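Long-range contacts in N-methyltransferase (Streptoalloteichus sp. ATCC 53650, PDB 5BSZ), which probably transfers a methyl group from S-adenosylmethionine to an amino-sugar nitrogen, as a sugar N-methyltransferase associated with kedarcidin: residues A[52-57]-A[73-78]; A[42-47]-A[141-146]. All coordinates share one frame; numbering follows the deposited sequence.

Both contacts reach the same mixed beta-sheet of a Rossmann-like methyltransferase, yet they illustrate how chemistry follows place in the fold. Contact 1 is wholly buried and joins two neighbouring parallel strands, so backbone hydrogen bonds dominate, and the loops that follow the strands hold S-adenosyl-L-homocysteine. Contact 2, its centre about 19 Å from that of contact 1, lies toward the surface and away from the ligand sites: the end of helix 30-44 meets strand 143-146 through aliphatic packing and a shared water. Strand 50-54 follows helix 30-44 directly in the chain, and contact 1 is nested within the loop that contact 2 closes.

Contact 1. Residues A[52-57]-A[73-78]; sequences LDVACG and AGVELS. With SAH (S-adenosyl-L-homocysteine), chain B.
Glu76 bends its carboxylate toward the loop 55-57, where OE1 accepts a hydrogen bond from Gly57 N at 2.9 Å, met on the anti side and slightly out of the carboxylate plane. CG stands anti to the backbone N (chi1 -156°), and the nearly eclipsed second torsion (chi2 5°) makes the turn. The same group grips the ribose of S-adenosyl-L-homocysteine with both oxygens: SAH O3' donates to OE1 and SAH O2' to OE2, the latter at 2.6 Å. Ser78 N fixes the rotation further by using the anti lone pair of OE2.

This is the beta-alpha-beta unit of the Rossmann-like methyltransferase fold, with the cofactor product at the C-terminal ends of parallel strands 50-54 and 71-76 and an acidic residue near the C-terminal end of the second strand to bind the ribose hydroxyls. An alanine in place of Glu76 would probably leave both ribose hydroxyls without their carboxylate acceptors and Gly57 N and Ser78 N without a mate. Val75 O receives Cys56 N at 3.1 Å; earlier along the strands Asp53 N donates to Ala73 O and Val75 N to Asp53 O, the ladder of a parallel pair. On the sheet face of Leu52, Val54 and Val75, Leu52 CD1 lies 3.9 Å from Ala73 CB and 4.0 Å from Val75 CG2. On the other face Cys56 SG reaches 3.9 Å from Gly74 CA, so a side chain on Gly74 would run into the sulphur. Ala55 O accepts the amino group of the ligand, SAH N, at 2.8 Å.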
ATOM      1  N   LEU A  52      -0.605  16.491  37.625  1.00 16.88           N
ATOM      2  CA  LEU A  52       0.116  16.148  36.409  1.00 14.70           C
ATOM      3  C   LEU A  52      -0.498  14.951  35.649  1.00 17.84           C
ATOM      4  O   LEU A  52      -0.754  13.920  36.252  1.00 15.96           O
ATOM      5  CB  LEU A  52       1.547  15.825  36.782  1.00 15.96           C
ATOM      6  CG  LEU A  52       2.394  15.218  35.661  1.00 15.26           C
ATOM      7  CD1 LEU A  52       2.783  16.265  34.635  1.00 17.99           C
ATOM      8  CD2 LEU A  52       3.624  14.478  36.093  1.00 18.42           C
ATOM      9  N   ASP A  53      -0.826  15.152  34.373  1.00 17.16           N
ATOM     10  CA  ASP A  53      -1.355  14.096  33.492  1.00 15.99           C
ATOM     11  C   ASP A  53      -0.256  13.621  32.537  1.00 14.54           C
ATOM     12  O   ASP A  53       0.253  14.356  31.668  1.00 14.91           O
ATOM     13  CB  ASP A  53      -2.612  14.566  32.764  1.00 16.91           C
ATOM     14  CG  ASP A  53      -3.280  13.469  31.910  1.00 16.88           C
ATOM     15  OD1 ASP A  53      -3.093  12.274  32.253  1.00 15.04           O
ATOM     16  OD2 ASP A  53      -3.983  13.831  30.926  1.00 14.70           O
ATOM     17  N   VAL A  54       0.137  12.364  32.732  1.00 13.61           N
ATOM     18  CA  VAL A  54       1.262  11.728  32.050  1.00 13.71           C
ATOM     19  C   VAL A  54       0.757  10.939  30.829  1.00 17.92           C
ATOM     20  O   VAL A  54      -0.131  10.105  30.955  1.00 14.86           O
ATOM     21  CB  VAL A  54       2.031  10.793  32.993  1.00 13.72           C
ATOM     22  CG1 VAL A  54       3.163  10.099  32.268  1.00 16.62           C
ATOM     23  CG2 VAL A  54       2.538  11.577  34.201  1.00 13.90           C
ATOM     24  N   ALA A  55       1.343  11.249  29.665  1.00 15.70           N
ATOM     25  CA  ALA A  55       0.866  10.827  28.334  1.00 16.42           C
ATOM     26  C   ALA A  55      -0.496  11.390  28.035  1.00 17.16           C
ATOM     27  O   ALA A  55      -1.410  10.655  27.691  1.00 15.97           O
ATOM     28  CB  ALA A  55       0.918   9.306  28.143  1.00 15.91           C
ATOM     29  N   CYS A  56      -0.569  12.720  28.115  1.00 15.66           N
ATOM     30  CA  CYS A  56      -1.806  13.447  28.107  1.00 15.93           C
ATOM     31  C   CYS A  56      -2.443  13.603  26.694  1.00 15.41           C
ATOM     32  O   CYS A  56      -3.548  14.083  26.580  1.00 18.13           O
ATOM     33  CB  CYS A  56      -1.585  14.788  28.793  1.00 14.58           C
ATOM     34  SG  CYS A  56      -0.477  15.903  27.877  1.00 18.23           S
ATOM     35  N   GLY A  57      -1.791  13.192  25.626  1.00 18.25           N
ATOM     36  CA  GLY A  57      -2.420  13.291  24.270  1.00 17.18           C
ATOM     37  C   GLY A  57      -2.749  14.749  23.950  1.00 18.80           C
ATOM     38  O   GLY A  57      -1.926  15.640  24.195  1.00 20.28           O
ATOM     39  N   ALA A  73      -0.162  20.319  34.827  1.00 22.73           N
ATOM     40  CA  ALA A  73       0.827  20.123  33.772  1.00 16.04           C
ATOM     41  C   ALA A  73       0.565  18.821  33.038  1.00 16.24           C
ATOM     42  O   ALA A  73      -0.154  17.937  33.542  1.00 15.30           O
ATOM     43  CB  ALA A  73       2.262  20.104  34.290  1.00 16.65           C
ATOM     44  N   GLY A  74       1.178  18.728  31.864  1.00 16.59           N
ATOM     45  CA  GLY A  74       1.155  17.460  31.103  1.00 19.50           C
ATOM     46  C   GLY A  74       2.538  16.963  30.759  1.00 19.05           C
ATOM     47  O   GLY A  74       3.507  17.743  30.744  1.00 20.37           O
ATOM     48  N   VAL A  75       2.636  15.670  30.433  1.00 16.06           N
ATOM     49  CA  VAL A  75       3.844  15.084  29.872  1.00 15.64           C
ATOM     50  C   VAL A  75       3.384  14.347  28.623  1.00 19.80           C
ATOM     51  O   VAL A  75       2.358  13.625  28.674  1.00 14.13           O
ATOM     52  CB  VAL A  75       4.505  14.105  30.853  1.00 17.13           C
ATOM     53  CG1 VAL A  75       5.400  13.103  30.153  1.00 17.24           C
ATOM     54  CG2 VAL A  75       5.313  14.873  31.895  1.00 21.55           C
ATOM     55  N   GLU A  76       4.086  14.580  27.515  1.00 18.20           N
ATOM     56  CA  GLU A  76       3.741  13.916  26.223  1.00 20.91           C
ATOM     57  C   GLU A  76       5.035  13.749  25.415  1.00 24.41           C
ATOM     58  O   GLU A  76       5.785  14.719  25.260  1.00 24.10           O
ATOM     59  CB  GLU A  76       2.780  14.835  25.495  1.00 23.70           C
ATOM     60  CG  GLU A  76       1.813  14.325  24.460  1.00 26.08           C
ATOM     61  CD  GLU A  76       1.713  12.840  24.226  1.00 21.36           C
ATOM     62  OE1 GLU A  76       0.733  12.246  24.670  1.00 17.48           O
ATOM     63  OE2 GLU A  76       2.590  12.329  23.505  1.00 18.55           O
ATOM     64  N   LEU A  77       5.322  12.536  24.947  1.00 20.01           N
ATOM     65  CA  LEU A  77       6.500  12.281  24.127  1.00 16.89           C
ATOM     66  C   LEU A  77       6.356  12.758  22.714  1.00 17.40           C
ATOM     67  O   LEU A  77       7.339  13.103  22.076  1.00 18.89           O
ATOM     68  CB  LEU A  77       6.942  10.823  24.167  1.00 18.51           C
ATOM     69  CG  LEU A  77       8.263  10.451  23.491  1.00 20.26           C
ATOM     70  CD1 LEU A  77       9.380  11.260  24.174  1.00 23.86           C
ATOM     71  CD2 LEU A  77       8.437   8.962  23.656  1.00 23.24           C
ATOM     72  N   SER A  78       5.137  12.883  22.228  1.00 18.05           N
ATOM     73  CA  SER A  78       4.964  13.197  20.826  1.00 22.03           C
ATOM     74  C   SER A  78       5.037  14.721  20.672  1.00 22.58           C
ATOM     75  O   SER A  78       4.234  15.425  21.260  1.00 20.64           O
ATOM     76  CB  SER A  78       3.600  12.741  20.335  1.00 24.68           C
ATOM     77  OG  SER A  78       3.318  13.385  19.109  1.00 25.44           O
TER
HETATM   78  N   SAH B 301      -4.060   9.833  28.133  1.00 24.51           N
HETATM   79  CA  SAH B 301      -4.488  10.274  26.753  1.00 24.52           C
HETATM   80  CB  SAH B 301      -3.609   9.730  25.607  1.00 21.33           C
HETATM   81  CG  SAH B 301      -4.065   8.599  24.717  1.00 24.60           C
HETATM   82  SD  SAH B 301      -3.006   8.075  23.412  1.00 19.83           S
HETATM   83  C   SAH B 301      -5.959   9.984  26.696  1.00 25.41           C
HETATM   84  O   SAH B 301      -6.567   9.333  27.536  1.00 20.61           O
HETATM   85  OXT SAH B 301      -6.614  10.537  25.866  1.00 24.40           O
HETATM   86  C5' SAH B 301      -1.497   7.551  24.182  1.00 20.97           C
HETATM   87  C4' SAH B 301      -0.512   8.735  24.246  1.00 21.28           C
HETATM   88  O4' SAH B 301       0.696   8.349  24.929  1.00 22.79           O
HETATM   89  C3' SAH B 301      -0.039   9.195  22.871  1.00 20.00           C
HETATM   90  O3' SAH B 301      -0.356  10.579  22.755  1.00 17.62           O
HETATM   91  C2' SAH B 301       1.472   9.027  22.819  1.00 21.02           C
HETATM   92  O2' SAH B 301       2.135  10.118  22.130  1.00 20.30           O
HETATM   93  C1' SAH B 301       1.812   8.941  24.284  1.00 22.10           C
HETATM   94  N9  SAH B 301       3.028   8.169  24.603  1.00 25.36           N
HETATM   95  C8  SAH B 301       3.436   6.987  24.050  1.00 24.79           C
HETATM   96  N7  SAH B 301       4.617   6.602  24.585  1.00 28.41           N
HETATM   97  C5  SAH B 301       4.976   7.577  25.461  1.00 22.02           C
HETATM   98  C6  SAH B 301       6.120   7.795  26.342  1.00 20.57           C
HETATM   99  N6  SAH B 301       7.066   6.838  26.328  1.00 22.95           N
HETATM  100  N1  SAH B 301       6.107   8.905  27.114  1.00 20.07           N
HETATM  101  C2  SAH B 301       5.142   9.829  27.052  1.00 17.33           C
HETATM  102  N3  SAH B 301       4.052   9.708  26.274  1.00 19.29           N
HETATM  103  C4  SAH B 301       3.927   8.617  25.481  1.00 20.90           C

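Contact 2. Residues A[42-47]-A[141-146]; sequences RERRPG and GGVLVI
With CG anti to its backbone N (chi1 -154°) and the chain extended from there to NE, Arg45 runs alongside Gly141, its CD 3.3 Å from Gly141 O. Arg44 starts differently: CG lies anti to the carbonyl carbon (chi1 -78°) and the chain bends at chi2, so that its aliphatic part crosses the Val143 side chain at about a right angle. Arg44 CB comes within 3.9 Å of Val143 CG2, and CD approaches CG1 of the same valine. Val143 CG2 also lies 4.1 Å from Arg45 CB, so one methyl group packs against the stems of two successive arginines.

The arrangement seats the C-terminal end of helix 30-44 on one face of the central Rossmann-like sheet, where strand 143-146 runs between strands 110-113 and 240-245; Val41 of the same helix also touches Val143. The guanidinium of Arg45 approaches the Gly141-Gly142 peptide obliquely, with NH2 3.3 Å from Gly141 C. A side chain on Gly141 would clash with that NH2 group. Between the backbones, a water donates to Arg44 O at 2.6 Å and to Gly141 O at 2.8 Å, tying the helix end to the turn before the strand. The Arg44 guanidinium is shared between two acids: NH1 forms a salt bridge with Glu43, meeting the anti lone pair of OE1, and NH2 forms another with Glu228.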
ATOM      1  N   ARG A  42      -9.865  13.765  45.440  1.00 22.67           N
ATOM      2  CA  ARG A  42     -10.440  14.586  46.497  1.00 22.42           C
ATOM      3  C   ARG A  42     -10.889  13.767  47.700  1.00 26.93           C
ATOM      4  O   ARG A  42     -10.738  14.220  48.839  1.00 27.44           O
ATOM      5  CB  ARG A  42     -11.526  15.476  45.949  1.00 23.77           C
ATOM      6  CG  ARG A  42     -11.012  16.591  45.043  1.00 22.26           C
ATOM      7  CD  ARG A  42     -10.430  17.726  45.876  1.00 24.85           C
ATOM      8  NE  ARG A  42      -9.888  18.816  45.055  1.00 21.41           N
ATOM      9  CZ  ARG A  42     -10.615  19.672  44.349  1.00 23.36           C
ATOM     10  NH1 ARG A  42     -11.936  19.623  44.327  1.00 31.98           N
ATOM     11  NH2 ARG A  42     -10.034  20.619  43.642  1.00 26.74           N
ATOM     12  N   GLU A  43     -11.331  12.532  47.491  1.00 25.21           N
ATOM     13  CA  GLU A  43     -11.574  11.644  48.629  1.00 26.63           C
ATOM     14  C   GLU A  43     -10.357  11.445  49.496  1.00 28.60           C
ATOM     15  O   GLU A  43     -10.511  11.237  50.688  1.00 29.10           O
ATOM     16  CB  GLU A  43     -12.008  10.214  48.267  1.00 26.73           C
ATOM     17  CG  GLU A  43     -13.345  10.091  47.579  1.00 37.08           C
ATOM     18  CD  GLU A  43     -13.677   8.648  47.172  1.00 37.80           C
ATOM     19  OE1 GLU A  43     -12.811   7.843  46.768  1.00 41.49           O
ATOM     20  OE2 GLU A  43     -14.867   8.322  47.177  1.00 48.75           O
ATOM     21  N   ARG A  44      -9.174  11.360  48.896  1.00 22.47           N
ATOM     22  CA  ARG A  44      -7.974  10.974  49.629  1.00 21.45           C
ATOM     23  C   ARG A  44      -7.173  12.239  49.999  1.00 25.97           C
ATOM     24  O   ARG A  44      -6.319  12.181  50.856  1.00 28.68           O
ATOM     25  CB  ARG A  44      -7.119  10.013  48.801  1.00 22.76           C
ATOM     26  CG  ARG A  44      -7.602   8.552  48.748  1.00 24.25           C
ATOM     27  CD  ARG A  44      -7.301   7.868  47.383  1.00 27.53           C
ATOM     28  NE  ARG A  44      -7.956   6.561  47.399  1.00 22.02           N
ATOM     29  CZ  ARG A  44      -9.240   6.407  47.129  1.00 20.24           C
ATOM     30  NH1 ARG A  44      -9.967   7.421  46.664  1.00 23.31           N
ATOM     31  NH2 ARG A  44      -9.775   5.224  47.266  1.00 26.24           N
ATOM     32  N   ARG A  45      -7.445  13.346  49.324  1.00 26.35           N
ATOM     33  CA  ARG A  45      -6.653  14.578  49.426  1.00 27.57           C
ATOM     34  C   ARG A  45      -7.585  15.739  49.161  1.00 24.72           C
ATOM     35  O   ARG A  45      -7.662  16.289  48.059  1.00 27.54           O
ATOM     36  CB  ARG A  45      -5.450  14.591  48.493  1.00 30.17           C
ATOM     37  CG  ARG A  45      -4.372  15.504  49.082  1.00 34.97           C
ATOM     38  CD  ARG A  45      -3.011  15.282  48.487  1.00 32.98           C
ATOM     39  NE  ARG A  45      -2.029  16.349  48.718  1.00 30.21           N
ATOM     40  CZ  ARG A  45      -1.096  16.332  49.666  1.00 27.45           C
ATOM     41  NH1 ARG A  45      -0.235  17.312  49.722  1.00 25.99           N
ATOM     42  NH2 ARG A  45      -0.981  15.342  50.525  1.00 30.78           N
ATOM     43  N   PRO A  46      -8.354  16.115  50.199  1.00 27.17           N
ATOM     44  CA  PRO A  46      -9.465  17.063  50.030  1.00 27.76           C
ATOM     45  C   PRO A  46      -9.060  18.437  49.484  1.00 21.08           C
ATOM     46  O   PRO A  46      -9.848  19.132  48.827  1.00 25.43           O
ATOM     47  CB  PRO A  46     -10.070  17.141  51.440  1.00 26.63           C
ATOM     48  CG  PRO A  46      -9.689  15.853  52.084  1.00 27.74           C
ATOM     49  CD  PRO A  46      -8.351  15.471  51.518  1.00 25.47           C
ATOM     50  N   GLY A  47      -7.855  18.855  49.814  1.00 22.61           N
ATOM     51  CA  GLY A  47      -7.398  20.166  49.377  1.00 26.79           C
ATOM     52  C   GLY A  47      -6.631  20.104  48.071  1.00 34.07           C
ATOM     53  O   GLY A  47      -6.046  21.107  47.693  1.00 30.94           O
ATOM     54  N   GLY A 141       1.289  11.703  50.990  1.00 20.41           N
ATOM     55  CA  GLY A 141      -0.124  11.982  50.885  1.00 20.74           C
ATOM     56  C   GLY A 141      -0.623  12.243  49.464  1.00 19.22           C
ATOM     57  O   GLY A 141      -1.824  12.357  49.270  1.00 24.34           O
ATOM     58  N   GLY A 142       0.279  12.422  48.503  1.00 24.99           N
ATOM     59  CA  GLY A 142      -0.099  12.528  47.075  1.00 22.35           C
ATOM     60  C   GLY A 142      -0.789  11.292  46.518  1.00 20.03           C
ATOM     61  O   GLY A 142      -0.544  10.161  46.969  1.00 22.70           O
ATOM     62  N   VAL A 143      -1.668  11.509  45.543  1.00 20.06           N
ATOM     63  CA  VAL A 143      -2.477  10.434  44.921  1.00 17.23           C
ATOM     64  C   VAL A 143      -2.058  10.149  43.470  1.00 17.35           C
ATOM     65  O   VAL A 143      -2.002  11.053  42.609  1.00 15.00           O
ATOM     66  CB  VAL A 143      -3.956  10.798  44.928  1.00 17.62           C
ATOM     67  CG1 VAL A 143      -4.844   9.619  44.557  1.00 17.32           C
ATOM     68  CG2 VAL A 143      -4.398  11.344  46.302  1.00 22.63           C
ATOM     69  N   LEU A 144      -1.799   8.875  43.228  1.00 16.80           N
ATOM     70  CA  LEU A 144      -1.373   8.399  41.919  1.00 19.16           C
ATOM     71  C   LEU A 144      -2.542   7.580  41.377  1.00 16.67           C
ATOM     72  O   LEU A 144      -3.031   6.651  42.043  1.00 19.68           O
ATOM     73  CB  LEU A 144      -0.112   7.573  42.055  1.00 18.67           C
ATOM     74  CG  LEU A 144       0.760   7.423  40.805  1.00 25.12           C
ATOM     75  CD1 LEU A 144       2.009   6.674  41.247  1.00 27.24           C
ATOM     76  CD2 LEU A 144       0.076   6.676  39.681  1.00 28.52           C
ATOM     77  N   VAL A 145      -3.066   8.011  40.246  1.00 17.86           N
ATOM     78  CA  VAL A 145      -4.234   7.358  39.609  1.00 17.79           C
ATOM     79  C   VAL A 145      -3.864   6.773  38.246  1.00 19.51           C
ATOM     80  O   VAL A 145      -3.524   7.475  37.278  1.00 19.34           O
ATOM     81  CB  VAL A 145      -5.406   8.331  39.428  1.00 21.33           C
ATOM     82  CG1 VAL A 145      -6.653   7.674  38.918  1.00 20.41           C
ATOM     83  CG2 VAL A 145      -5.741   9.093  40.707  1.00 20.42           C
ATOM     84  N   ILE A 146      -3.994   5.457  38.151  1.00 16.54           N
ATOM     85  CA  ILE A 146      -3.742   4.732  36.874  1.00 17.32           C
ATOM     86  C   ILE A 146      -5.028   4.100  36.361  1.00 17.81           C
ATOM     87  O   ILE A 146      -5.707   3.363  37.100  1.00 16.81           O
ATOM     88  CB  ILE A 146      -2.721   3.623  37.103  1.00 19.33           C
ATOM     89  CG1 ILE A 146      -1.403   4.226  37.573  1.00 20.92           C
ATOM     90  CG2 ILE A 146      -2.535   2.797  35.832  1.00 19.86           C
ATOM     91  CD1 ILE A 146      -0.408   3.191  38.056  1.00 23.01           C
TER
HETATM   92  O   HOH W   1      -3.753  11.995  51.332  1.00 29.71           O